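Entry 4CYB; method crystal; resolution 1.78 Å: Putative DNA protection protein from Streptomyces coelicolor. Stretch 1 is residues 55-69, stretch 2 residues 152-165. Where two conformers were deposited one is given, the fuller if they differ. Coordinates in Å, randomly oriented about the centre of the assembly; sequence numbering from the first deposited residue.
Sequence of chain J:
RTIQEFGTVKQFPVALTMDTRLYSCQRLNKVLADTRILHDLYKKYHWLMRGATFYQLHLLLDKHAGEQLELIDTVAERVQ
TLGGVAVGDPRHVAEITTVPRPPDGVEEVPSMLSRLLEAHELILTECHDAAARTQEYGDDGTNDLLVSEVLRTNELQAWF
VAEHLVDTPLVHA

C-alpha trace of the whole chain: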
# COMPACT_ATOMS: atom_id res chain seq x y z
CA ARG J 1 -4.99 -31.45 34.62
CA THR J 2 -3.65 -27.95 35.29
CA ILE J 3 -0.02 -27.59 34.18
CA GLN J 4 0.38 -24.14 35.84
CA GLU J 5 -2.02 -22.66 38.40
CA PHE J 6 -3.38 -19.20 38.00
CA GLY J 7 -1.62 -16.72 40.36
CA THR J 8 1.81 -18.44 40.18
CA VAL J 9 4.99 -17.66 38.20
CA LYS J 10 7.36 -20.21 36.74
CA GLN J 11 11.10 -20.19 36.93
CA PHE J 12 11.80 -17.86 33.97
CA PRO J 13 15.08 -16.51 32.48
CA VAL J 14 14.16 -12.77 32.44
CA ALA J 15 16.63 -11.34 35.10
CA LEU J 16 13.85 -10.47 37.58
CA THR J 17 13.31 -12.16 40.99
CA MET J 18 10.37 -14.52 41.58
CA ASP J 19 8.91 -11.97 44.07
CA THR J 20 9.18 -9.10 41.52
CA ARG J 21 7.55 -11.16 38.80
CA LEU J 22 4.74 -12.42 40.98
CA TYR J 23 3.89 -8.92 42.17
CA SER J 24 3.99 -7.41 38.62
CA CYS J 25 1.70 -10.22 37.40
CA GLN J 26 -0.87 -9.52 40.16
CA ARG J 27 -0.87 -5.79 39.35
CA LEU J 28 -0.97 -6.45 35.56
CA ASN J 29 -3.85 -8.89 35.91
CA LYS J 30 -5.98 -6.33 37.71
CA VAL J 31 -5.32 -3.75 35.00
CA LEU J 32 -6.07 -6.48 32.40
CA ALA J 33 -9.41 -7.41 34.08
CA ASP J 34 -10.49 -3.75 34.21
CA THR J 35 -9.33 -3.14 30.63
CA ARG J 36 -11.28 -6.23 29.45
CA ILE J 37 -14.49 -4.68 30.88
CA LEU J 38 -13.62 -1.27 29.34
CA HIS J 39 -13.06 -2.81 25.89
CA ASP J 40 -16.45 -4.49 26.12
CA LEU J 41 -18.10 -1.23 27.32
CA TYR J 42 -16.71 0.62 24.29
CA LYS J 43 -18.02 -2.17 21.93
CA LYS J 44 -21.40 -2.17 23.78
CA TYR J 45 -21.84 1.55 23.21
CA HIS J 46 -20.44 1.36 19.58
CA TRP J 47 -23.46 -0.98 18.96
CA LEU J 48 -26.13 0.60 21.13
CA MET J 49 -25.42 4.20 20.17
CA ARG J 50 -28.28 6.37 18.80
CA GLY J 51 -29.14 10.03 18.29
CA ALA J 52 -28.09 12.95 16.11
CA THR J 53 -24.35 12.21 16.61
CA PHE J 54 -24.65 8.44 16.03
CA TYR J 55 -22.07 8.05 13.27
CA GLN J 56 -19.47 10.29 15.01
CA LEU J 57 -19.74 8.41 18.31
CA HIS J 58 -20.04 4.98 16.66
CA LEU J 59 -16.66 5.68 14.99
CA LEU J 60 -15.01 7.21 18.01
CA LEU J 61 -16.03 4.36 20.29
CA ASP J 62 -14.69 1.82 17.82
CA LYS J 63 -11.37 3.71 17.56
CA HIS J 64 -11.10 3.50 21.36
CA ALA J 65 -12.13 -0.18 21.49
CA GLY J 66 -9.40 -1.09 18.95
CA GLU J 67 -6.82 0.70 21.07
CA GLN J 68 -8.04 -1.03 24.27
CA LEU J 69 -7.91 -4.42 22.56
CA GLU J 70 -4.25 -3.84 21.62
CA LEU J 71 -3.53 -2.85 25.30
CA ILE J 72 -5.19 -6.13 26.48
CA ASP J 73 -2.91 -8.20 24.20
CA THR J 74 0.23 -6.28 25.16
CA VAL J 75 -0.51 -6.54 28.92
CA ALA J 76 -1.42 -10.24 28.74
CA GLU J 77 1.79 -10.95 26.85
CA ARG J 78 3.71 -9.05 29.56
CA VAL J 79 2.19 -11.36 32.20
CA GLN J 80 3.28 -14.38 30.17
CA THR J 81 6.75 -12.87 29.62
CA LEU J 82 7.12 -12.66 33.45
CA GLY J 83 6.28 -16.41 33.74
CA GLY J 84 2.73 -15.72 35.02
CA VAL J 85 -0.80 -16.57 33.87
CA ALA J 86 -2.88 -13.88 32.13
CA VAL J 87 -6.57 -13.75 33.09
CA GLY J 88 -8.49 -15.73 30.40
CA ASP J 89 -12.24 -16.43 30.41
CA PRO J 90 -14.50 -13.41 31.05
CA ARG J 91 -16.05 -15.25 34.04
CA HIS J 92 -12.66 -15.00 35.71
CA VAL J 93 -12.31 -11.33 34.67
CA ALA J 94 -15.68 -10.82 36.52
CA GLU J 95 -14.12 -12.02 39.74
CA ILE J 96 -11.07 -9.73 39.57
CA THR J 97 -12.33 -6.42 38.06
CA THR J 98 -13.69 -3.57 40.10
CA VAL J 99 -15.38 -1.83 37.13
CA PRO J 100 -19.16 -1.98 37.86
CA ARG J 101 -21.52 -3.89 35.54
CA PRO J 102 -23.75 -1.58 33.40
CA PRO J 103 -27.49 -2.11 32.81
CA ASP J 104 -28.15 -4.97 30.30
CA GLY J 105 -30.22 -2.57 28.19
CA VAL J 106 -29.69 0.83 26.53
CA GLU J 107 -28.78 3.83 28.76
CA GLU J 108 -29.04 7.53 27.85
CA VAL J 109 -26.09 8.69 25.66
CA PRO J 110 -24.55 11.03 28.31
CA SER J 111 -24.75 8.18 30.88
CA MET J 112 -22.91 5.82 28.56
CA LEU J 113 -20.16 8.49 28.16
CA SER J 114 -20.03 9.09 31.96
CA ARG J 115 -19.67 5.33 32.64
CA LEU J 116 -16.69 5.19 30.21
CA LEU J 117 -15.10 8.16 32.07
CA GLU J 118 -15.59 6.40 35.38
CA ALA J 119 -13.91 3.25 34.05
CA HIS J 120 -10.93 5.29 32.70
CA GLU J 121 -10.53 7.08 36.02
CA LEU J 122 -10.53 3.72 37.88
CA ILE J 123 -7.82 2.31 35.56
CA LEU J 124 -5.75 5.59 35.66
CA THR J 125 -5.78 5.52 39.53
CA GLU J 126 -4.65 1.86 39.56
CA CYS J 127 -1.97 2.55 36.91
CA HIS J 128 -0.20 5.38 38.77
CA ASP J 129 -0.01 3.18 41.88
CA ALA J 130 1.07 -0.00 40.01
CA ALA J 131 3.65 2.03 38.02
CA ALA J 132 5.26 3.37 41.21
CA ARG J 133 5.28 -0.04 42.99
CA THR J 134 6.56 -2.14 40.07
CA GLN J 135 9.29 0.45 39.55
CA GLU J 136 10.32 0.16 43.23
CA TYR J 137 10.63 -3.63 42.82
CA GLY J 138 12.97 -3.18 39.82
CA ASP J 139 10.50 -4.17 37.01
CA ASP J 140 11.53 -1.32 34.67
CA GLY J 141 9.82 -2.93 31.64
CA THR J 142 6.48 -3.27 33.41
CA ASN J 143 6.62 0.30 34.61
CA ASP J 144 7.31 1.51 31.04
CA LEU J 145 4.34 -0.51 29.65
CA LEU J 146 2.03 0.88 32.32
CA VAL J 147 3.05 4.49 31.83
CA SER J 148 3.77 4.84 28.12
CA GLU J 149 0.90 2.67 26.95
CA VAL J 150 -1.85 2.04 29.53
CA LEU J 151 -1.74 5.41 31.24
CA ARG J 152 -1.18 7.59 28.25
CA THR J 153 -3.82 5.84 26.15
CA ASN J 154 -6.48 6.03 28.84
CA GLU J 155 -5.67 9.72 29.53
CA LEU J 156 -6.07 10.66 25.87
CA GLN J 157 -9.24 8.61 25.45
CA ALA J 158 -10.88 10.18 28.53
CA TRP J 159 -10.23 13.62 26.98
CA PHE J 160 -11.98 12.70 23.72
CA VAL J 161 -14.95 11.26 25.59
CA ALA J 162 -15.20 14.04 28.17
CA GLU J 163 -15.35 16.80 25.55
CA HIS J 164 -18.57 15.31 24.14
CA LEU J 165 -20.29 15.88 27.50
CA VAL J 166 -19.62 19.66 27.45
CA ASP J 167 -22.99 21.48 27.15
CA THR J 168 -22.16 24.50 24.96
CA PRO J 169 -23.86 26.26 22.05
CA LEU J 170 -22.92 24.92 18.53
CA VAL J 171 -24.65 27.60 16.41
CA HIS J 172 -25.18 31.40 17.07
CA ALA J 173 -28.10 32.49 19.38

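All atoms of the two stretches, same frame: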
# COMPACT_ATOMS: atom_id res chain seq x y z
N TYR J 55 -23.21 8.59 14.06
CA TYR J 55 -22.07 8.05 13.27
C TYR J 55 -20.72 8.51 13.88
O TYR J 55 -19.76 7.74 13.99
CB TYR J 55 -22.22 8.44 11.77
CG TYR J 55 -21.17 7.92 10.82
CD1 TYR J 55 -20.92 6.55 10.71
CD2 TYR J 55 -20.51 8.80 9.96
CE1 TYR J 55 -19.98 6.08 9.77
CE2 TYR J 55 -19.60 8.33 9.03
CZ TYR J 55 -19.35 6.96 8.95
OH TYR J 55 -18.42 6.49 8.07
N GLN J 56 -20.62 9.78 14.29
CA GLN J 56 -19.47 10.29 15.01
C GLN J 56 -19.09 9.41 16.23
O GLN J 56 -17.94 9.03 16.43
CB GLN J 56 -19.86 11.72 15.55
CG GLN J 56 -18.89 12.22 16.59
CD GLN J 56 -19.33 13.54 17.17
OE1 GLN J 56 -19.99 13.56 18.20
NE2 GLN J 56 -19.05 14.65 16.47
N LEU J 57 -20.07 9.15 17.09
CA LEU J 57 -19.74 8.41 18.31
C LEU J 57 -19.48 6.93 18.03
O LEU J 57 -18.62 6.31 18.65
CB LEU J 57 -20.86 8.54 19.36
CG LEU J 57 -20.91 9.95 19.98
CD1 LEU J 57 -22.02 10.07 21.04
CD2 LEU J 57 -19.53 10.39 20.52
N HIS J 58 -20.25 6.38 17.09
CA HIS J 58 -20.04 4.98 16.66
C HIS J 58 -18.58 4.81 16.23
O HIS J 58 -17.91 3.86 16.64
CB HIS J 58 -21.04 4.71 15.56
CG HIS J 58 -20.91 3.36 14.90
ND1 HIS J 58 -21.45 2.25 15.43
CD2 HIS J 58 -20.33 2.98 13.69
CE1 HIS J 58 -21.27 1.19 14.56
NE2 HIS J 58 -20.58 1.65 13.49
N LEU J 59 -18.07 5.73 15.43
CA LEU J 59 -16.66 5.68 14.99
C LEU J 59 -15.65 5.90 16.09
O LEU J 59 -14.67 5.16 16.20
CB LEU J 59 -16.38 6.74 13.92
CG LEU J 59 -17.15 6.35 12.61
CD1 LEU J 59 -16.87 7.42 11.57
CD2 LEU J 59 -16.86 4.93 12.09
N LEU J 60 -15.92 6.88 16.93
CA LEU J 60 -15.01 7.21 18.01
C LEU J 60 -14.91 6.07 19.00
O LEU J 60 -13.81 5.71 19.44
CB LEU J 60 -15.53 8.44 18.76
CG LEU J 60 -14.63 8.82 19.97
CD1 LEU J 60 -13.21 9.25 19.55
CD2 LEU J 60 -15.33 9.94 20.72
N LEU J 61 -16.05 5.48 19.34
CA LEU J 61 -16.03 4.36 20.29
C LEU J 61 -15.31 3.16 19.71
O LEU J 61 -14.60 2.46 20.42
CB LEU J 61 -17.46 3.98 20.72
CG LEU J 61 -18.26 5.13 21.36
CD1 LEU J 61 -19.73 4.81 21.58
CD2 LEU J 61 -17.67 5.57 22.66
N ASP J 62 -15.48 2.90 18.40
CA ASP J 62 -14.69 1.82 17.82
C ASP J 62 -13.18 2.10 17.80
O ASP J 62 -12.38 1.16 17.93
CB ASP J 62 -15.18 1.50 16.42
CG ASP J 62 -15.06 0.05 16.09
OD1 ASP J 62 -15.14 -0.81 17.00
OD2 ASP J 62 -14.91 -0.21 14.91
N LYS J 63 -12.77 3.36 17.59
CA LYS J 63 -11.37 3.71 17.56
C LYS J 63 -10.83 3.38 18.96
O LYS J 63 -9.78 2.76 19.11
CB LYS J 63 -11.24 5.20 17.28
CG LYS J 63 -9.76 5.64 17.34
CD LYS J 63 -9.71 7.17 17.36
CE LYS J 63 -8.24 7.60 17.24
NZ LYS J 63 -7.55 7.67 18.57
N HIS J 64 -11.58 3.79 19.99
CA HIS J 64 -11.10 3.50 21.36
C HIS J 64 -11.10 2.02 21.71
O HIS J 64 -10.12 1.54 22.34
CB HIS J 64 -11.87 4.31 22.43
CG HIS J 64 -11.64 5.75 22.36
ND1 HIS J 64 -12.09 6.61 23.33
CD2 HIS J 64 -10.92 6.51 21.46
CE1 HIS J 64 -11.72 7.85 23.00
NE2 HIS J 64 -10.97 7.80 21.89
N ALA J 65 -12.11 1.28 21.26
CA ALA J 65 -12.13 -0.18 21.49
C ALA J 65 -10.90 -0.84 20.86
O ALA J 65 -10.26 -1.68 21.50
CB ALA J 65 -13.40 -0.80 20.87
N GLY J 66 -10.56 -0.49 19.60
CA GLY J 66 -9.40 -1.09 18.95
C GLY J 66 -8.12 -0.82 19.72
O GLY J 66 -7.29 -1.68 19.87
N GLU J 67 -8.00 0.38 20.27
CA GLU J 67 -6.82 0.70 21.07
C GLU J 67 -6.79 -0.08 22.39
O GLU J 67 -5.71 -0.58 22.78
CB GLU J 67 -6.78 2.22 21.30
CG GLU J 67 -6.39 3.00 20.02
CD GLU J 67 -6.70 4.52 20.12
OE1 GLU J 67 -7.18 4.99 21.17
OE2 GLU J 67 -6.54 5.25 19.10
N GLN J 68 -7.96 -0.25 23.02
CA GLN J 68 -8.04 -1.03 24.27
C GLN J 68 -7.74 -2.50 23.99
O GLN J 68 -7.07 -3.18 24.78
CB GLN J 68 -9.41 -0.92 24.93
CG GLN J 68 -9.71 0.52 25.44
CD GLN J 68 -8.93 0.90 26.72
OE1 GLN J 68 -8.44 0.04 27.44
NE2 GLN J 68 -8.83 2.23 27.00
N LEU J 69 -8.20 -3.01 22.84
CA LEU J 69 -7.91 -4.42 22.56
C LEU J 69 -6.41 -4.65 22.40
O LEU J 69 -5.91 -5.72 22.78
CB LEU J 69 -8.62 -4.83 21.21
CG LEU J 69 -8.54 -6.34 20.88
CD1 LEU J 69 -9.52 -7.08 21.81
CD2 LEU J 69 -8.91 -6.48 19.40
N ARG J 152 -1.02 6.59 29.26
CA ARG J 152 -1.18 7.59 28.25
C ARG J 152 -2.38 7.36 27.33
O ARG J 152 -3.07 8.32 26.93
CB ARG J 152 0.09 7.74 27.45
CG ARG J 152 1.13 8.54 28.30
CD ARG J 152 2.36 8.87 27.50
NE ARG J 152 2.07 9.71 26.33
CZ ARG J 152 2.94 9.87 25.33
NH1 ARG J 152 4.12 9.27 25.37
NH2 ARG J 152 2.63 10.64 24.27
N THR J 153 -2.63 6.10 26.97
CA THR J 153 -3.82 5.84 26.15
C THR J 153 -5.12 6.14 26.86
O THR J 153 -6.02 6.75 26.28
CB THR J 153 -3.92 4.38 25.67
OG1 THR J 153 -2.78 4.12 24.88
CG2 THR J 153 -5.17 4.16 24.84
N ASN J 154 -5.26 5.70 28.11
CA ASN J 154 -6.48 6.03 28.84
C ASN J 154 -6.67 7.53 29.08
O ASN J 154 -7.82 7.99 29.04
CB ASN J 154 -6.52 5.28 30.15
CG ASN J 154 -6.97 3.85 29.94
OD1 ASN J 154 -8.19 3.59 29.74
ND2 ASN J 154 -6.03 2.93 29.97
N GLU J 155 -5.59 8.24 29.41
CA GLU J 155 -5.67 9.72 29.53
C GLU J 155 -6.22 10.39 28.27
O GLU J 155 -7.18 11.18 28.34
CB GLU J 155 -4.35 10.36 29.99
CG GLU J 155 -3.95 9.86 31.37
CD GLU J 155 -2.48 10.24 31.76
OE1 GLU J 155 -1.53 10.18 30.90
OE2 GLU J 155 -2.25 10.59 32.96
N LEU J 156 -5.64 10.05 27.11
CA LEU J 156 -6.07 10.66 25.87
C LEU J 156 -7.53 10.30 25.55
O LEU J 156 -8.31 11.16 25.10
CB LEU J 156 -5.12 10.21 24.74
CG LEU J 156 -5.37 10.96 23.39
CD1 LEU J 156 -4.94 12.43 23.41
CD2 LEU J 156 -4.63 10.23 22.25
N GLN J 157 -7.87 9.02 25.70
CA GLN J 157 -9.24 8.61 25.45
C GLN J 157 -10.30 9.34 26.32
O GLN J 157 -11.34 9.77 25.84
CB GLN J 157 -9.40 7.08 25.60
CG GLN J 157 -8.75 6.34 24.42
CD GLN J 157 -9.02 4.85 24.48
OE1 GLN J 157 -9.75 4.38 25.34
NE2 GLN J 157 -8.45 4.09 23.53
N ALA J 158 -9.97 9.51 27.60
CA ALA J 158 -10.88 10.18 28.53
C ALA J 158 -11.12 11.61 28.08
O ALA J 158 -12.25 12.10 28.19
CB ALA J 158 -10.28 10.13 29.97
N TRP J 159 -10.07 12.27 27.56
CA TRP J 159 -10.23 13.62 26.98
C TRP J 159 -11.24 13.66 25.85
O TRP J 159 -12.21 14.43 25.88
CB TRP J 159 -8.85 14.21 26.56
CG TRP J 159 -8.97 15.49 25.76
CD1 TRP J 159 -9.66 16.63 26.08
CD2 TRP J 159 -8.43 15.73 24.45
NE1 TRP J 159 -9.55 17.57 25.08
CE2 TRP J 159 -8.86 17.06 24.06
CE3 TRP J 159 -7.65 14.97 23.55
CZ2 TRP J 159 -8.49 17.64 22.83
CZ3 TRP J 159 -7.27 15.57 22.32
CH2 TRP J 159 -7.69 16.87 21.98
N PHE J 160 -11.09 12.76 24.88
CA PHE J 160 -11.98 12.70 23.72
C PHE J 160 -13.39 12.42 24.17
O PHE J 160 -14.32 13.08 23.69
CB PHE J 160 -11.55 11.59 22.73
CG PHE J 160 -10.55 12.03 21.69
CD1 PHE J 160 -9.19 12.14 21.99
CD2 PHE J 160 -10.95 12.26 20.37
CE1 PHE J 160 -8.24 12.53 21.01
CE2 PHE J 160 -10.02 12.62 19.38
CZ PHE J 160 -8.66 12.76 19.71
N VAL J 161 -13.58 11.57 25.16
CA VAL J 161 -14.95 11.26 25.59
C VAL J 161 -15.52 12.44 26.36
O VAL J 161 -16.67 12.86 26.13
CB VAL J 161 -15.02 9.95 26.44
CG1 VAL J 161 -16.41 9.72 27.03
CG2 VAL J 161 -14.68 8.73 25.54
N ALA J 162 -14.72 12.97 27.26
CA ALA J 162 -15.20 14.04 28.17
C ALA J 162 -15.64 15.29 27.44
O ALA J 162 -16.62 15.96 27.86
CB ALA J 162 -14.13 14.37 29.21
N GLU J 163 -14.96 15.62 26.34
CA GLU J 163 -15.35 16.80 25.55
C GLU J 163 -16.72 16.71 24.96
O GLU J 163 -17.37 17.73 24.79
CB GLU J 163 -14.30 17.17 24.45
CG GLU J 163 -12.91 17.60 24.93
CD GLU J 163 -12.89 18.72 25.98
OE1 GLU J 163 -13.91 19.37 26.29
OE2 GLU J 163 -11.79 18.97 26.46
N HIS J 164 -17.21 15.50 24.66
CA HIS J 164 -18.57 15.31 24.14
C HIS J 164 -19.66 15.57 25.16
O HIS J 164 -20.80 15.79 24.78
CB HIS J 164 -18.76 13.92 23.58
CG HIS J 164 -17.96 13.69 22.35
ND1 HIS J 164 -18.43 13.92 21.09
CD2 HIS J 164 -16.65 13.31 22.21
CE1 HIS J 164 -17.42 13.69 20.19
NE2 HIS J 164 -16.36 13.28 20.87
N LEU J 165 -19.30 15.58 26.44
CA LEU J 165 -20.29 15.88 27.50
C LEU J 165 -20.40 17.38 27.80
O LEU J 165 -21.28 17.76 28.58
CB LEU J 165 -19.91 15.18 28.82
CG LEU J 165 -20.21 13.68 28.77
CD1 LEU J 165 -19.68 12.99 30.02
CD2 LEU J 165 -21.70 13.35 28.58
O HOH W 1 -6.83 0.25 29.73

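Both ends of the Gln-157 amide bond to the facing helix: NE2 donates to Glu-67 OE1 (2.8 Å) and, less linearly, to the backbone His-64 O (3.3 Å), while OE1, also bonding elsewhere in the structure, accepts from Gln-68 NE2 (2.9 Å). His-64 O also takes the i+4 bond from Gln-68 N (2.9 Å), so the glutamine joins a carbonyl already engaged in its own helix. The two helices run nearly antiparallel, at 170°, with axes 11.0 Å apart; their backbones come close at His-64 and Gln-157, whose CA atoms lie 6.8 Å apart. Here the aliphatic part of Gln-157 covers one face of the His-64 imidazole, CG standing 3.4 Å from the ring centroid and almost on its normal, a CH-pi contact. Phe-160 CB and Val-161 CG2 meet the edge of that ring at His-64 CE1 (3.8 and 4.0 Å). Gln-68 NE2 also donates to Asn-154 OD1 (3.1 Å), and a water links the same two side chains, donating to Gln-68 OE1 and accepting from Asn-154 ND2 (both 2.8 Å). Glu-67 is held from its own helix by a salt bridge, OE2 to Lys-63 NZ (2.7 Å). Toward the other end no hydrogen bond is assigned across the helices, and leucines pack on rings: Leu-60 CD1 packs on Phe-160 CD2 (3.9 Å), and Leu-57 CD2 sits over a face of the His-164 ring, 3.9 Å from its centroid.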